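Local coordinates for protein PT26-6P (Thermococcus sp., PDB 2WB7) that is of unknown function but is encoded by an extrachromosomal mobile element of a euryarchaeon and joins immunoglobulin-like domains to a C-terminal helical domain, at residues K483-A494 with D509-A520; A436-Y447 with A498-K507. All blocks are in the same frame, centred on the assembly; numbering follows the deposited sequence.

In the fold
Both contacts lie in the C-terminal helical domain, on the same side of the chain's centre, with their own centres about 16 Å apart. Interaction 1 pairs the bodies of helices 471-499 and 503-523, an antiparallel hairpin. Interaction 2 takes the turn of that hairpin and sets it against the turn between helices 408-438 and 442-465. Along the chain the order is 436-447, 483-494, 498-507, 509-520, so the two contacts interleave. They also touch directly: Tyr-447 packs on Ala-494 and Ala-510. The hairpin seam of interaction 1 thus runs on into the turn-to-turn contact of interaction 2, consistent with the four successive helices packing as one bundle.

Interaction 1 (K483-A494 with D509-A520); sequences KHEMAGDYYVNA and DAEKAKEYSNLA
This is a buried antiparallel helix-helix contact in the C-terminal helical domain, between neighbouring helices 471-499 and 503-523. The axes of segments 483-494 and 509-520 approach to 7.8 Å, at 164° between their directions. The CA atoms of Ala-487 and Ala-513 come within 4.2 Å of each other. Tyr-490 is a knob among Asp-509, Lys-512, Ala-513 and Tyr-516. Its CG stands anti to the carbonyl carbon (chi1 -79°), which sends the ring across the interface. One face of the Tyr-490 ring takes CB of Lys-512, 3.6 Å from the ring centroid. The Tyr-490 edge meets the face of Tyr-516 in a T-shaped stack, with planes at 70° and Tyr-490 CE2 lying 3.6 Å from Tyr-516 CD2. Tyr-516 is the answering knob, among Lys-483, Met-486, Ala-487 and Tyr-490. Selenium of Met-486 lies at the edge of the Tyr-516 ring, a Met-aromatic contact, 3.9 Å from SE to Tyr-516 CD1. Two alanine methyl groups also sit over rings, as CH-pi contacts. Ala-513 CB is centred on a face of Tyr-491, 3.4 Å from its CZ. Ala-520 CB lies over His-484, 3.5 Å from NE2. No hydrogen bond crosses between the two segments. Several polar ends are used outward: Tyr-490 OH bonds Ser-237 O, His-484 bonds Glu-454 and Glu-524, and Lys-483 and Lys-512 form salt bridges to Asp-9 and Asp-12, Lys-512 also pairing with Glu-515. A leucine in place of Tyr-490 would probably leave the face of Tyr-516 without its aromatic edge and Ser-237 O without its hydroxyl partner. The chemistry divides in two: rings, alanine methyls and a lysine methylene hold the helix pair together, while hydroxyl, imidazole and ammonium groups tie it to the surrounding chain.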
loop_
_atom_site.group_PDB
_atom_site.type_symbol
_atom_site.label_atom_id
_atom_site.label_comp_id
_atom_site.label_asym_id
_atom_site.label_seq_id
_atom_site.Cartn_x
_atom_site.Cartn_y
_atom_site.Cartn_z
ATOM N N LYS A 483 -19.407 -24.797 -6.178
ATOM C CA LYS A 483 -18.952 -23.413 -6.251
ATOM C C LYS A 483 -20.105 -22.433 -6.133
ATOM O O LYS A 483 -19.939 -21.350 -5.565
ATOM C CB LYS A 483 -18.217 -23.144 -7.552
ATOM C CG LYS A 483 -17.315 -24.252 -7.996
ATOM C CD LYS A 483 -16.205 -24.561 -7.034
ATOM C CE LYS A 483 -15.005 -25.098 -7.822
ATOM N NZ LYS A 483 -14.445 -26.353 -7.254
ATOM N N HIS A 484 -21.261 -22.788 -6.693
ATOM C CA HIS A 484 -22.453 -21.962 -6.503
ATOM C C HIS A 484 -22.784 -21.862 -5.019
ATOM O O HIS A 484 -23.105 -20.781 -4.539
ATOM C CB HIS A 484 -23.676 -22.469 -7.293
ATOM C CG HIS A 484 -23.688 -22.061 -8.737
ATOM N ND1 HIS A 484 -23.453 -20.765 -9.151
ATOM C CD2 HIS A 484 -23.917 -22.776 -9.865
ATOM C CE1 HIS A 484 -23.527 -20.703 -10.469
ATOM N NE2 HIS A 484 -23.795 -21.913 -10.927
ATOM N N GLU A 485 -22.704 -22.968 -4.281
ATOM C CA GLU A 485 -22.978 -22.886 -2.846
ATOM C C GLU A 485 -21.960 -21.997 -2.130
ATOM O O GLU A 485 -22.307 -21.272 -1.191
ATOM C CB GLU A 485 -23.033 -24.252 -2.161
ATOM C CG GLU A 485 -23.679 -24.127 -0.790
ATOM C CD GLU A 485 -23.250 -25.191 0.236
ATOM O OE1 GLU A 485 -22.583 -26.172 -0.149
ATOM O OE2 GLU A 485 -23.605 -25.023 1.440
HETATM N N MSE A 486 -20.708 -22.066 -2.579
HETATM C CA MSE A 486 -19.632 -21.254 -2.020
HETATM C C MSE A 486 -19.876 -19.768 -2.278
HETATM O O MSE A 486 -19.689 -18.925 -1.385
HETATM C CB MSE A 486 -18.309 -21.685 -2.628
HETATM C CG MSE A 486 -17.804 -23.039 -2.128
HETATM SE SE MSE A 486 -16.409 -23.725 -3.324
HETATM C CE MSE A 486 -15.573 -25.105 -2.238
ATOM N N ALA A 487 -20.305 -19.462 -3.506
ATOM C CA ALA A 487 -20.682 -18.115 -3.914
ATOM C C ALA A 487 -21.824 -17.574 -3.050
ATOM O O ALA A 487 -21.739 -16.487 -2.490
ATOM C CB ALA A 487 -21.069 -18.132 -5.354
ATOM N N GLY A 488 -22.883 -18.356 -2.914
ATOM C CA GLY A 488 -23.998 -17.989 -2.067
ATOM C C GLY A 488 -23.561 -17.770 -0.640
ATOM O O GLY A 488 -24.015 -16.824 0.018
ATOM N N ASP A 489 -22.680 -18.637 -0.147
ATOM C CA ASP A 489 -22.138 -18.465 1.209
ATOM C C ASP A 489 -21.429 -17.120 1.367
ATOM O O ASP A 489 -21.564 -16.449 2.394
ATOM C CB ASP A 489 -21.226 -19.627 1.600
ATOM C CG ASP A 489 -22.012 -20.904 1.881
ATOM O OD1 ASP A 489 -23.239 -20.813 2.149
ATOM O OD2 ASP A 489 -21.409 -22.002 1.839
ATOM N N TYR A 490 -20.696 -16.717 0.332
ATOM C CA TYR A 490 -20.006 -15.434 0.359
ATOM C C TYR A 490 -21.035 -14.319 0.438
ATOM O O TYR A 490 -20.945 -13.454 1.307
ATOM C CB TYR A 490 -19.134 -15.238 -0.887
ATOM C CG TYR A 490 -17.804 -15.966 -0.869
ATOM C CD1 TYR A 490 -16.935 -15.844 0.206
ATOM C CD2 TYR A 490 -17.410 -16.768 -1.942
ATOM C CE1 TYR A 490 -15.698 -16.512 0.229
ATOM C CE2 TYR A 490 -16.177 -17.427 -1.941
ATOM C CZ TYR A 490 -15.330 -17.292 -0.848
ATOM O OH TYR A 490 -14.126 -17.948 -0.853
ATOM N N TYR A 491 -22.006 -14.351 -0.479
ATOM C CA TYR A 491 -23.047 -13.316 -0.564
ATOM C C TYR A 491 -23.730 -13.091 0.767
ATOM O O TYR A 491 -24.030 -11.960 1.155
ATOM C CB TYR A 491 -24.087 -13.655 -1.632
ATOM C CG TYR A 491 -23.715 -13.130 -2.999
ATOM C CD1 TYR A 491 -23.747 -13.950 -4.101
ATOM C CD2 TYR A 491 -23.308 -11.808 -3.172
ATOM C CE1 TYR A 491 -23.408 -13.487 -5.338
ATOM C CE2 TYR A 491 -22.961 -11.328 -4.407
ATOM C CZ TYR A 491 -23.017 -12.178 -5.492
ATOM O OH TYR A 491 -22.663 -11.731 -6.738
ATOM N N VAL A 492 -23.937 -14.182 1.485
ATOM C CA VAL A 492 -24.603 -14.125 2.765
ATOM C C VAL A 492 -23.706 -13.461 3.801
ATOM O O VAL A 492 -24.166 -12.609 4.591
ATOM C CB VAL A 492 -24.983 -15.523 3.244
ATOM C CG1 VAL A 492 -25.068 -15.539 4.762
ATOM C CG2 VAL A 492 -26.302 -15.984 2.567
ATOM N N ASN A 493 -22.427 -13.845 3.812
ATOM C CA ASN A 493 -21.445 -13.107 4.586
ATOM C C ASN A 493 -21.478 -11.620 4.227
ATOM O O ASN A 493 -21.496 -10.761 5.111
ATOM C CB ASN A 493 -20.047 -13.677 4.375
ATOM C CG ASN A 493 -19.777 -14.897 5.240
ATOM O OD1 ASN A 493 -19.350 -14.781 6.391
ATOM N ND2 ASN A 493 -20.019 -16.074 4.689
ATOM N N ALA A 494 -21.514 -11.324 2.931
ATOM C CA ALA A 494 -21.483 -9.937 2.476
ATOM C C ALA A 494 -22.698 -9.126 2.991
ATOM O O ALA A 494 -22.547 -8.045 3.603
ATOM C CB ALA A 494 -21.384 -9.872 0.963
ATOM N N ASP A 509 -16.152 -9.912 0.238
ATOM C CA ASP A 509 -16.986 -11.096 0.141
ATOM C C ASP A 509 -17.764 -11.098 -1.183
ATOM O O ASP A 509 -17.747 -12.093 -1.903
ATOM C CB ASP A 509 -17.908 -11.200 1.355
ATOM C CG ASP A 509 -17.151 -11.527 2.629
ATOM O OD1 ASP A 509 -16.108 -12.206 2.517
ATOM O OD2 ASP A 509 -17.594 -11.118 3.732
ATOM N N ALA A 510 -18.405 -9.977 -1.516
ATOM C CA ALA A 510 -19.236 -9.908 -2.718
ATOM C C ALA A 510 -18.425 -10.148 -3.968
ATOM O O ALA A 510 -18.900 -10.783 -4.902
ATOM C CB ALA A 510 -19.970 -8.586 -2.808
ATOM N N GLU A 511 -17.190 -9.664 -3.978
ATOM C CA GLU A 511 -16.282 -9.905 -5.103
ATOM C C GLU A 511 -15.888 -11.374 -5.237
ATOM O O GLU A 511 -15.806 -11.918 -6.352
ATOM C CB GLU A 511 -15.032 -9.061 -4.955
ATOM C CG GLU A 511 -13.842 -9.580 -5.753
ATOM C CD GLU A 511 -14.044 -9.447 -7.256
ATOM O OE1 GLU A 511 -14.803 -8.536 -7.676
ATOM O OE2 GLU A 511 -13.455 -10.261 -8.009
ATOM N N LYS A 512 -15.616 -12.013 -4.099
ATOM C CA LYS A 512 -15.327 -13.448 -4.095
ATOM C C LYS A 512 -16.515 -14.207 -4.640
ATOM O O LYS A 512 -16.354 -15.160 -5.398
ATOM C CB LYS A 512 -15.031 -13.952 -2.686
ATOM C CG LYS A 512 -13.766 -13.384 -2.088
ATOM C CD LYS A 512 -12.618 -13.487 -3.082
ATOM C CE LYS A 512 -11.937 -14.846 -3.018
ATOM N NZ LYS A 512 -10.828 -14.938 -4.026
ATOM N N ALA A 513 -17.713 -13.783 -4.239
ATOM C CA ALA A 513 -18.954 -14.366 -4.753
ATOM C C ALA A 513 -18.922 -14.360 -6.270
ATOM O O ALA A 513 -18.998 -15.404 -6.910
ATOM C CB ALA A 513 -20.161 -13.603 -4.242
ATOM N N LYS A 514 -18.797 -13.173 -6.848
ATOM C CA LYS A 514 -18.813 -13.057 -8.299
ATOM C C LYS A 514 -17.802 -14.025 -8.919
ATOM O O LYS A 514 -18.033 -14.584 -9.993
ATOM C CB LYS A 514 -18.520 -11.623 -8.721
ATOM C CG LYS A 514 -18.589 -11.398 -10.212
ATOM C CD LYS A 514 -20.032 -11.585 -10.733
ATOM C CE LYS A 514 -20.043 -11.978 -12.234
ATOM N NZ LYS A 514 -19.224 -11.053 -13.120
ATOM N N GLU A 515 -16.680 -14.221 -8.240
ATOM C CA GLU A 515 -15.601 -15.033 -8.803
ATOM C C GLU A 515 -15.968 -16.505 -8.849
ATOM O O GLU A 515 -15.888 -17.131 -9.898
ATOM C CB GLU A 515 -14.316 -14.846 -8.009
ATOM C CG GLU A 515 -13.624 -13.523 -8.272
ATOM C CD GLU A 515 -12.429 -13.313 -7.346
ATOM O OE1 GLU A 515 -12.016 -14.298 -6.682
ATOM O OE2 GLU A 515 -11.913 -12.167 -7.272
ATOM N N TYR A 516 -16.375 -17.052 -7.706
ATOM C CA TYR A 516 -16.772 -18.446 -7.615
ATOM C C TYR A 516 -18.017 -18.744 -8.457
ATOM O O TYR A 516 -18.164 -19.822 -9.028
ATOM C CB TYR A 516 -17.003 -18.822 -6.147
ATOM C CG TYR A 516 -15.721 -19.012 -5.377
ATOM C CD1 TYR A 516 -15.400 -20.241 -4.800
ATOM C CD2 TYR A 516 -14.813 -17.962 -5.254
ATOM C CE1 TYR A 516 -14.205 -20.409 -4.098
ATOM C CE2 TYR A 516 -13.631 -18.117 -4.562
ATOM C CZ TYR A 516 -13.326 -19.340 -3.992
ATOM O OH TYR A 516 -12.141 -19.474 -3.323
ATOM N N SER A 517 -18.923 -17.791 -8.535
ATOM C CA SER A 517 -20.052 -17.965 -9.401
ATOM C C SER A 517 -19.582 -18.135 -10.843
ATOM O O SER A 517 -20.040 -19.035 -11.542
ATOM C CB SER A 517 -21.013 -16.796 -9.265
ATOM O OG SER A 517 -22.065 -16.923 -10.199
ATOM N N ASN A 518 -18.638 -17.310 -11.282
ATOM C CA ASN A 518 -18.133 -17.451 -12.637
ATOM C C ASN A 518 -17.368 -18.748 -12.847
ATOM O O ASN A 518 -17.392 -19.327 -13.932
ATOM C CB ASN A 518 -17.287 -16.245 -13.061
ATOM C CG ASN A 518 -18.091 -14.953 -13.100
ATOM O OD1 ASN A 518 -17.529 -13.863 -13.129
ATOM N ND2 ASN A 518 -19.408 -15.071 -13.088
ATOM N N LEU A 519 -16.671 -19.206 -11.819
ATOM C CA LEU A 519 -15.970 -20.471 -11.941
ATOM C C LEU A 519 -17.013 -21.561 -12.146
ATOM O O LEU A 519 -16.851 -22.447 -13.013
ATOM C CB LEU A 519 -15.125 -20.754 -10.705
ATOM C CG LEU A 519 -14.318 -22.054 -10.730
ATOM C CD1 LEU A 519 -13.571 -22.187 -12.022
ATOM C CD2 LEU A 519 -13.364 -22.101 -9.579
ATOM N N ALA A 520 -18.092 -21.492 -11.362
ATOM C CA ALA A 520 -19.182 -22.453 -11.511
ATOM C C ALA A 520 -19.651 -22.556 -12.959
ATOM O O ALA A 520 -19.769 -23.656 -13.511
ATOM C CB ALA A 520 -20.347 -22.109 -10.605
#

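Interaction 2 (A436-Y447 with A498-K507)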
loop_
_atom_site.group_PDB
_atom_site.type_symbol
_atom_site.label_atom_id
_atom_site.label_comp_id
_atom_site.label_asym_id
_atom_site.label_seq_id
_atom_site.Cartn_x
_atom_site.Cartn_y
_atom_site.Cartn_z
ATOM N N ALA A 436 -32.550 -6.189 4.718
ATOM C CA ALA A 436 -31.860 -5.298 3.797
ATOM C C ALA A 436 -32.842 -4.315 3.154
ATOM O O ALA A 436 -32.572 -3.116 3.070
ATOM C CB ALA A 436 -31.111 -6.091 2.727
ATOM N N LYS A 437 -33.988 -4.830 2.714
ATOM C CA LYS A 437 -35.034 -3.985 2.151
ATOM C C LYS A 437 -35.612 -3.047 3.217
ATOM O O LYS A 437 -35.707 -1.840 3.010
ATOM C CB LYS A 437 -36.116 -4.848 1.509
ATOM C CG LYS A 437 -35.593 -5.653 0.324
ATOM C CD LYS A 437 -36.524 -5.566 -0.846
ATOM C CE LYS A 437 -37.776 -6.341 -0.559
ATOM N NZ LYS A 437 -37.579 -7.727 -1.041
ATOM N N GLY A 438 -35.967 -3.620 4.360
ATOM C CA GLY A 438 -36.392 -2.842 5.524
ATOM C C GLY A 438 -35.517 -1.644 5.910
ATOM O O GLY A 438 -36.014 -0.526 6.034
HETATM N N MSE A 439 -34.218 -1.868 6.122
HETATM C CA MSE A 439 -33.281 -0.786 6.446
HETATM C C MSE A 439 -32.855 -0.035 5.199
HETATM O O MSE A 439 -31.909 0.738 5.236
HETATM C CB MSE A 439 -32.012 -1.329 7.096
HETATM C CG MSE A 439 -32.240 -2.279 8.201
HETATM SE SE MSE A 439 -32.798 -1.313 9.740
HETATM C CE MSE A 439 -31.349 -0.047 9.835
ATOM N N ASN A 440 -33.526 -0.276 4.085
ATOM C CA ASN A 440 -33.147 0.404 2.849
ATOM C C ASN A 440 -31.617 0.438 2.666
ATOM O O ASN A 440 -31.030 1.483 2.428
ATOM C CB ASN A 440 -33.728 1.827 2.827
ATOM C CG ASN A 440 -33.586 2.501 1.472
ATOM O OD1 ASN A 440 -33.500 1.837 0.422
ATOM N ND2 ASN A 440 -33.547 3.837 1.484
ATOM N N ASN A 441 -30.981 -0.719 2.797
ATOM C CA ASN A 441 -29.553 -0.875 2.545
ATOM C C ASN A 441 -29.334 -1.482 1.163
ATOM O O ASN A 441 -29.499 -2.692 0.979
ATOM C CB ASN A 441 -28.963 -1.781 3.613
ATOM C CG ASN A 441 -27.473 -1.903 3.512
ATOM O OD1 ASN A 441 -26.914 -2.117 2.429
ATOM N ND2 ASN A 441 -26.809 -1.781 4.649
ATOM N N GLU A 442 -28.974 -0.648 0.193
ATOM C CA GLU A 442 -28.940 -1.094 -1.192
ATOM C C GLU A 442 -28.007 -2.284 -1.381
ATOM O O GLU A 442 -28.372 -3.255 -2.054
ATOM C CB GLU A 442 -28.560 0.041 -2.147
ATOM C CG GLU A 442 -29.157 1.418 -1.762
ATOM C CD GLU A 442 -30.600 1.659 -2.269
ATOM O OE1 GLU A 442 -30.796 1.715 -3.515
ATOM O OE2 GLU A 442 -31.525 1.828 -1.416
ATOM N N ASN A 443 -26.816 -2.226 -0.786
ATOM C CA ASN A 443 -25.810 -3.272 -1.017
ATOM C C ASN A 443 -26.224 -4.609 -0.426
ATOM O O ASN A 443 -26.145 -5.641 -1.093
ATOM C CB ASN A 443 -24.448 -2.881 -0.455
ATOM C CG ASN A 443 -24.057 -1.470 -0.810
ATOM O OD1 ASN A 443 -23.197 -1.253 -1.658
ATOM N ND2 ASN A 443 -24.697 -0.494 -0.163
ATOM N N ALA A 444 -26.657 -4.587 0.830
ATOM C CA ALA A 444 -27.135 -5.796 1.467
ATOM C C ALA A 444 -28.230 -6.401 0.594
ATOM O O ALA A 444 -28.231 -7.590 0.326
ATOM C CB ALA A 444 -27.642 -5.501 2.861
ATOM N N ILE A 445 -29.157 -5.575 0.128
ATOM C CA ILE A 445 -30.182 -6.045 -0.797
ATOM C C ILE A 445 -29.587 -6.805 -1.987
ATOM O O ILE A 445 -29.998 -7.933 -2.300
ATOM C CB ILE A 445 -31.063 -4.882 -1.297
ATOM C CG1 ILE A 445 -31.876 -4.323 -0.126
ATOM C CG2 ILE A 445 -31.983 -5.338 -2.417
ATOM C CD1 ILE A 445 -32.625 -3.060 -0.454
ATOM N N GLU A 446 -28.623 -6.195 -2.657
ATOM C CA GLU A 446 -28.027 -6.846 -3.792
ATOM C C GLU A 446 -27.316 -8.137 -3.417
ATOM O O GLU A 446 -27.372 -9.117 -4.152
ATOM C CB GLU A 446 -27.062 -5.906 -4.471
ATOM C CG GLU A 446 -27.739 -4.696 -5.067
ATOM C CD GLU A 446 -26.972 -4.190 -6.264
ATOM O OE1 GLU A 446 -27.068 -2.973 -6.574
ATOM O OE2 GLU A 446 -26.258 -5.031 -6.878
ATOM N N TYR A 447 -26.650 -8.140 -2.268
ATOM C CA TYR A 447 -25.914 -9.315 -1.830
ATOM C C TYR A 447 -26.872 -10.443 -1.494
ATOM O O TYR A 447 -26.753 -11.559 -2.032
ATOM C CB TYR A 447 -25.033 -9.005 -0.620
ATOM C CG TYR A 447 -24.006 -7.935 -0.891
ATOM C CD1 TYR A 447 -23.470 -7.176 0.144
ATOM C CD2 TYR A 447 -23.606 -7.645 -2.188
ATOM C CE1 TYR A 447 -22.540 -6.188 -0.105
ATOM C CE2 TYR A 447 -22.685 -6.656 -2.445
ATOM C CZ TYR A 447 -22.159 -5.934 -1.397
ATOM O OH TYR A 447 -21.242 -4.950 -1.641
ATOM N N ALA A 498 -22.577 -5.955 5.390
ATOM C CA ALA A 498 -23.150 -4.693 4.929
ATOM C C ALA A 498 -24.158 -4.161 5.948
ATOM O O ALA A 498 -24.046 -3.032 6.410
ATOM C CB ALA A 498 -23.789 -4.857 3.578
ATOM N N LEU A 499 -25.123 -4.987 6.326
ATOM C CA LEU A 499 -26.124 -4.607 7.322
ATOM C C LEU A 499 -25.602 -4.168 8.689
ATOM O O LEU A 499 -26.313 -3.482 9.407
ATOM C CB LEU A 499 -27.098 -5.755 7.551
ATOM C CG LEU A 499 -28.093 -6.035 6.437
ATOM C CD1 LEU A 499 -28.836 -7.326 6.768
ATOM C CD2 LEU A 499 -29.049 -4.840 6.263
ATOM N N ASN A 500 -24.398 -4.575 9.080
ATOM C CA ASN A 500 -23.916 -4.242 10.424
ATOM C C ASN A 500 -22.705 -3.345 10.509
ATOM O O ASN A 500 -22.000 -3.363 11.516
ATOM C CB ASN A 500 -23.647 -5.490 11.243
ATOM C CG ASN A 500 -24.877 -6.316 11.422
ATOM O OD1 ASN A 500 -25.386 -6.881 10.457
ATOM N ND2 ASN A 500 -25.387 -6.380 12.658
ATOM N N GLY A 501 -22.464 -2.558 9.470
ATOM C CA GLY A 501 -21.455 -1.519 9.564
ATOM C C GLY A 501 -20.065 -1.888 9.094
ATOM O O GLY A 501 -19.091 -1.237 9.468
ATOM N N ASP A 502 -19.951 -2.915 8.264
ATOM C CA ASP A 502 -18.674 -3.206 7.651
ATOM C C ASP A 502 -18.843 -3.419 6.171
ATOM O O ASP A 502 -18.720 -4.532 5.676
ATOM C CB ASP A 502 -18.043 -4.437 8.280
ATOM C CG ASP A 502 -16.596 -4.609 7.883
ATOM O OD1 ASP A 502 -16.145 -3.852 6.999
ATOM O OD2 ASP A 502 -15.919 -5.505 8.449
ATOM N N LEU A 503 -19.113 -2.341 5.457
ATOM C CA LEU A 503 -19.349 -2.431 4.031
ATOM C C LEU A 503 -18.064 -2.724 3.254
ATOM O O LEU A 503 -18.104 -3.295 2.156
ATOM C CB LEU A 503 -20.004 -1.144 3.548
ATOM C CG LEU A 503 -20.272 -1.034 2.054
ATOM C CD1 LEU A 503 -21.005 -2.285 1.467
ATOM C CD2 LEU A 503 -21.039 0.279 1.793
ATOM N N GLU A 504 -16.920 -2.342 3.814
ATOM C CA GLU A 504 -15.653 -2.599 3.139
ATOM C C GLU A 504 -15.434 -4.088 3.017
ATOM O O GLU A 504 -15.252 -4.602 1.917
ATOM C CB GLU A 504 -14.483 -1.975 3.882
ATOM C CG GLU A 504 -14.617 -0.469 4.127
ATOM C CD GLU A 504 -15.226 -0.116 5.508
ATOM O OE1 GLU A 504 -15.819 -1.015 6.168
ATOM O OE2 GLU A 504 -15.118 1.071 5.923
ATOM N N GLN A 505 -15.440 -4.791 4.150
ATOM C CA GLN A 505 -15.236 -6.238 4.111
ATOM C C GLN A 505 -16.353 -6.952 3.331
ATOM O O GLN A 505 -16.124 -7.989 2.702
ATOM C CB GLN A 505 -15.046 -6.829 5.510
ATOM C CG GLN A 505 -14.491 -8.249 5.467
ATOM C CD GLN A 505 -13.950 -8.725 6.798
ATOM O OE1 GLN A 505 -12.921 -8.236 7.292
ATOM N NE2 GLN A 505 -14.629 -9.708 7.384
ATOM N N ALA A 506 -17.548 -6.361 3.355
ATOM C CA ALA A 506 -18.681 -6.835 2.574
ATOM C C ALA A 506 -18.355 -6.852 1.088
ATOM O O ALA A 506 -18.769 -7.752 0.359
ATOM C CB ALA A 506 -19.872 -5.966 2.830
ATOM N N LYS A 507 -17.626 -5.847 0.626
ATOM C CA LYS A 507 -17.339 -5.748 -0.797
ATOM C C LYS A 507 -16.330 -6.798 -1.229
ATOM O O LYS A 507 -16.328 -7.266 -2.367
ATOM C CB LYS A 507 -16.854 -4.345 -1.150
ATOM C CG LYS A 507 -17.919 -3.273 -1.005
ATOM C CD LYS A 507 -17.328 -1.887 -1.287
ATOM C CE LYS A 507 -18.341 -0.989 -1.997
ATOM N NZ LYS A 507 -17.759 0.356 -2.288
#
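Ala-444 packs against Leu-499 and Ala-498 in this contact, which sets the turn between helices 408-438 and 442-465 against the turn between helices 471-499 and 503-523. Ala-444 CB lies 3.6 Å from CG of Leu-499 and also meets CB of Ala-498. The CD2 branch of Leu-499 reaches on to CA of Ala-436 at 3.8 Å, so this one side chain touches both helices of the first turn. CB of Asn-441 packs on the same branch, 4.0 Å from Leu-499 CD2. Tyr-447 is a knob among Ala-498, Leu-503, Ala-506 and Lys-507. Its CG is anti to the carbonyl carbon (chi1 -60°), which carries the ring toward the start of helix 503-523. There Tyr-447 CE1 stands 4.0 Å from CB of Ala-506, and CD1 of Leu-503 approaches the ring edge. Tyr-447 OH lies 3.8 Å from CG of Lys-507. At the rim, CD1 of Leu-503 also rests against CG of Asn-443, the two side chains crossing at about a right angle.

The capping bonds lie within each turn. Asn-441 is an N-cap: its OD1 accepts from Ala-444 N at 3.0 Å, nearly straight at 171°, with the donor above the carbonyl plane. Asp-502 caps helix 503-523 by accepting from Gln-505 N. A Schellman motif ends helix 408-438, with Asn-441 N bonded to Ala-436 O. The second turn also bonds outward, from Asp-502 to His-354 and from Gly-501 O to Arg-149.

No hydrogen bond joins the two segments. Each turn has its own capping bonds, and small methyls, a leucine and a tyrosine make the join between them.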